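Local structure of carboxylesterase (Est-2) (Archaeoglobus fulgidus, 5FRD) at residues L118-E123 and L171-D176. The protein probably hydrolyses carboxylic esters as a thermophilic alpha/beta-hydrolase esterase, and binds coenzyme A in the vicinity of its active site. Sequence-based numbering, arbitrary orientation. Where two conformers were deposited one is given.
With COA (coenzyme A), chain C.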
loop_
_atom_site.group_PDB
_atom_site.type_symbol
_atom_site.label_atom_id
_atom_site.label_comp_id
_atom_site.label_asym_id
_atom_site.label_seq_id
_atom_site.Cartn_x
_atom_site.Cartn_y
_atom_site.Cartn_z
ATOM N N LEU A 118 3.026 -11.548 5.821
ATOM C CA LEU A 118 3.923 -10.416 6.100
ATOM C C LEU A 118 4.550 -10.490 7.477
ATOM O O LEU A 118 4.584 -9.511 8.238
ATOM C CB LEU A 118 3.171 -9.098 5.875
ATOM C CG LEU A 118 2.771 -8.792 4.426
ATOM C CD1 LEU A 118 1.896 -7.547 4.388
ATOM C CD2 LEU A 118 3.992 -8.595 3.528
ATOM N N ARG A 119 5.136 -11.642 7.784
ATOM C CA ARG A 119 5.916 -11.751 8.992
ATOM C C ARG A 119 6.999 -10.661 9.043
ATOM O O ARG A 119 7.621 -10.337 8.029
ATOM C CB ARG A 119 6.579 -13.129 9.074
ATOM C CG ARG A 119 5.609 -14.271 9.376
ATOM C CD ARG A 119 5.060 -14.269 10.808
ATOM N NE ARG A 119 6.085 -13.992 11.799
ATOM C CZ ARG A 119 7.076 -14.818 12.135
ATOM N NH1 ARG A 119 7.161 -16.032 11.609
ATOM N NH2 ARG A 119 7.997 -14.406 13.014
ATOM N N VAL A 120 7.214 -10.133 10.239
ATOM C CA VAL A 120 8.192 -9.090 10.470
ATOM C C VAL A 120 9.386 -9.624 11.288
ATOM O O VAL A 120 9.198 -10.289 12.308
ATOM C CB VAL A 120 7.544 -7.903 11.192
ATOM C CG1 VAL A 120 8.558 -6.788 11.421
ATOM C CG2 VAL A 120 6.328 -7.396 10.414
ATOM N N LEU A 121 10.577 -9.288 10.838
ATOM C CA LEU A 121 11.802 -9.666 11.558
ATOM C C LEU A 121 11.670 -9.297 13.013
ATOM O O LEU A 121 11.416 -8.139 13.325
ATOM C CB LEU A 121 12.997 -8.910 11.023
ATOM C CG LEU A 121 13.673 -9.358 9.745
ATOM C CD1 LEU A 121 14.663 -8.295 9.298
ATOM C CD2 LEU A 121 14.340 -10.714 9.940
ATOM N N PRO A 122 11.827 -10.280 13.941
ATOM C CA PRO A 122 11.765 -9.938 15.360
ATOM C C PRO A 122 12.721 -8.825 15.811
ATOM O O PRO A 122 12.358 -7.979 16.627
ATOM C CB PRO A 122 12.095 -11.263 16.037
ATOM C CG PRO A 122 11.487 -12.258 15.120
ATOM C CD PRO A 122 11.811 -11.740 13.742
ATOM N N GLU A 123 13.875 -8.730 15.195
ATOM C CA GLU A 123 14.821 -7.620 15.473
ATOM C C GLU A 123 14.231 -6.223 15.165
ATOM O O GLU A 123 14.621 -5.213 15.760
ATOM C CB GLU A 123 16.099 -7.859 14.680
ATOM C CG GLU A 123 17.258 -6.941 15.031
ATOM C CD GLU A 123 18.594 -7.386 14.430
ATOM O OE1 GLU A 123 18.609 -8.328 13.610
ATOM O OE2 GLU A 123 19.641 -6.779 14.769
ATOM N N LEU A 171 0.140 -5.902 13.034
ATOM C CA LEU A 171 -0.950 -6.384 12.187
ATOM C C LEU A 171 -0.389 -7.115 10.985
ATOM O O LEU A 171 -0.917 -8.162 10.595
ATOM C CB LEU A 171 -1.844 -5.247 11.710
ATOM C CG LEU A 171 -2.618 -4.450 12.759
ATOM C CD1 LEU A 171 -3.529 -3.428 12.095
ATOM C CD2 LEU A 171 -3.419 -5.326 13.706
ATOM N N CYS A 172 0.664 -6.608 10.373
ATOM C CA CYS A 172 1.358 -7.330 9.299
ATOM C C CYS A 172 1.821 -8.711 9.736
ATOM O O CYS A 172 1.654 -9.728 9.014
ATOM C CB CYS A 172 2.590 -6.568 8.804
ATOM S SG CYS A 172 2.244 -5.048 7.899
ATOM N N ASP A 173 2.390 -8.758 10.930
ATOM C CA ASP A 173 2.978 -10.000 11.426
ATOM C C ASP A 173 1.931 -11.101 11.584
ATOM O O ASP A 173 2.294 -12.279 11.522
ATOM C CB ASP A 173 3.678 -9.730 12.742
ATOM C CG ASP A 173 4.646 -10.815 13.114
ATOM O OD1 ASP A 173 5.514 -11.217 12.326
ATOM O OD2 ASP A 173 4.580 -11.231 14.270
ATOM N N ARG A 174 0.681 -10.718 11.794
ATOM C CA ARG A 174 -0.429 -11.670 11.949
ATOM C C ARG A 174 -1.182 -11.928 10.646
ATOM O O ARG A 174 -2.091 -12.762 10.607
ATOM C CB ARG A 174 -1.391 -11.186 13.039
ATOM C CG ARG A 174 -0.766 -11.182 14.428
ATOM C CD ARG A 174 -1.803 -11.058 15.541
ATOM N NE ARG A 174 -2.477 -9.754 15.581
ATOM C CZ ARG A 174 -2.096 -8.691 16.302
ATOM N NH1 ARG A 174 -1.013 -8.719 17.083
ATOM N NH2 ARG A 174 -2.818 -7.570 16.245
ATOM N N PHE A 175 -0.803 -11.242 9.566
ATOM C CA PHE A 175 -1.484 -11.384 8.306
ATOM C C PHE A 175 -0.954 -12.597 7.537
ATOM O O PHE A 175 0.243 -12.716 7.284
ATOM C CB PHE A 175 -1.284 -10.097 7.474
ATOM C CG PHE A 175 -1.845 -10.185 6.090
ATOM C CD1 PHE A 175 -3.211 -10.071 5.868
ATOM C CD2 PHE A 175 -1.000 -10.384 5.008
ATOM C CE1 PHE A 175 -3.712 -10.166 4.602
ATOM C CE2 PHE A 175 -1.508 -10.471 3.734
ATOM C CZ PHE A 175 -2.856 -10.357 3.534
ATOM N N ASP A 176 -1.863 -13.486 7.142
ATOM C CA ASP A 176 -1.473 -14.732 6.479
ATOM C C ASP A 176 -2.610 -15.283 5.627
ATOM O O ASP A 176 -3.578 -15.852 6.158
ATOM C CB ASP A 176 -1.043 -15.770 7.528
ATOM C CG ASP A 176 -0.583 -17.074 6.907
ATOM O OD1 ASP A 176 -0.180 -17.089 5.721
ATOM O OD2 ASP A 176 -0.651 -18.104 7.601
HETATM N N1A COA C . 5.170 -15.144 -0.265
HETATM C C2A COA C . 5.717 -16.323 -0.594
HETATM N N3A COA C . 6.299 -17.109 0.321
HETATM C C4A COA C . 6.336 -16.747 1.622
HETATM C C5A COA C . 5.764 -15.491 2.060
HETATM C C6A COA C . 5.142 -14.685 1.023
HETATM N N6A COA C . 4.593 -13.496 1.348
HETATM N N7A COA C . 5.954 -15.356 3.382
HETATM C C8A COA C . 6.580 -16.482 3.767
HETATM N N9A COA C . 6.806 -17.293 2.713
HETATM C C1B COA C . 7.510 -18.588 2.777
HETATM C C2B COA C . 8.964 -18.311 3.029
HETATM O O2B COA C . 9.630 -18.050 1.795
HETATM C C3B COA C . 9.391 -19.572 3.762
HETATM O O3B COA C . 9.674 -20.589 2.803
HETATM P P3B COA C . 10.963 -21.559 2.924
HETATM O O7A COA C . 10.666 -22.301 4.211
HETATM O O8A COA C . 12.137 -20.603 2.967
HETATM O O9A COA C . 10.899 -22.386 1.659
HETATM C C4B COA C . 8.162 -19.953 4.566
HETATM O O4B COA C . 7.051 -19.336 3.885
HETATM C C5B COA C . 8.193 -19.505 6.017
HETATM O O5B COA C . 8.374 -18.080 6.068
HETATM P P1A COA C . 7.711 -17.194 7.231
HETATM O O1A COA C . 6.306 -17.575 7.455
HETATM O O2A COA C . 7.988 -15.748 6.819
HETATM O O3A COA C . 8.464 -17.531 8.611
HETATM P P2A COA C . 10.038 -17.580 8.942
HETATM O O4A COA C . 10.019 -17.815 10.427
HETATM O O5A COA C . 10.743 -18.475 7.970
HETATM O O6A COA C . 10.650 -16.116 8.623
HETATM C CBP COA C . 11.063 -13.793 8.819
HETATM C CCP COA C . 10.265 -14.968 9.369
HETATM C CDP COA C . 10.616 -12.532 9.554
HETATM C CEP COA C . 12.559 -14.056 9.081
HETATM C CAP COA C . 10.779 -13.660 7.301
HETATM O OAP COA C . 9.350 -13.573 7.064
HETATM C C9P COA C . 11.473 -12.464 6.686
HETATM O O9P COA C . 12.681 -12.446 6.578
HETATM N N8P COA C . 10.685 -11.466 6.247
HETATM C C7P COA C . 11.177 -10.316 5.484
HETATM C C6P COA C . 11.566 -9.117 6.343
HETATM C C5P COA C . 10.457 -8.332 7.014
HETATM O O5P COA C . 10.523 -8.057 8.219
HETATM N N4P COA C . 9.458 -7.902 6.238
HETATM C C3P COA C . 8.401 -7.047 6.727
HETATM C C2P COA C . 7.112 -7.374 6.010
HETATM S S1P COA C . 5.848 -6.190 6.525
HETATM O O HOH W 1 7.800 -11.525 14.321
#
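Leu118 and Arg119 run past Cys172 and Asp173, with the CA atoms of Arg119 and Asp173 4.2 Å apart; a weak bond of 3.4 Å joins Leu118 N to Phe175 O. Asp173 OD1 carries most of the polar contact. It accepts from Val120 N at 2.9 Å in a nearly straight bond (173°), on the anti side but tilted out of the carboxylate plane. Arg119 NE comes to the same oxygen from above the other face, 2.9 Å away, as a salt bridge. The Arg119 chain bends at chi2 (-71°), which places CD 3.4 Å from Asp173 OD1. The guanidinium meets OD1 edge-on, its plane turned 68° from the carboxylate. A water donates to OD1 and to Val120 O and accepts from Arg119 NH2, so three donors grip OD1. The largely helical insertion between strands 106-112 and 192-197 is consistent with the cap of an alpha/beta hydrolase. Both segments help line the coenzyme A pocket. Leu121 N, at the N-cap of helix 122-125, donates to O5P of the ligand at 2.9 Å. CCP of the ligand lies over one face of the Arg119 guanidinium. Deeper in, Cys172 CB packs on Leu118 CB (3.9 Å) and Val120 CG2, and Cys172 SG lies 4.0 Å from the ligand thiol S1P. Leu118 CD1 approaches Phe175 CD2 obliquely, and both side chains also touch Ala93 of helix 90-101.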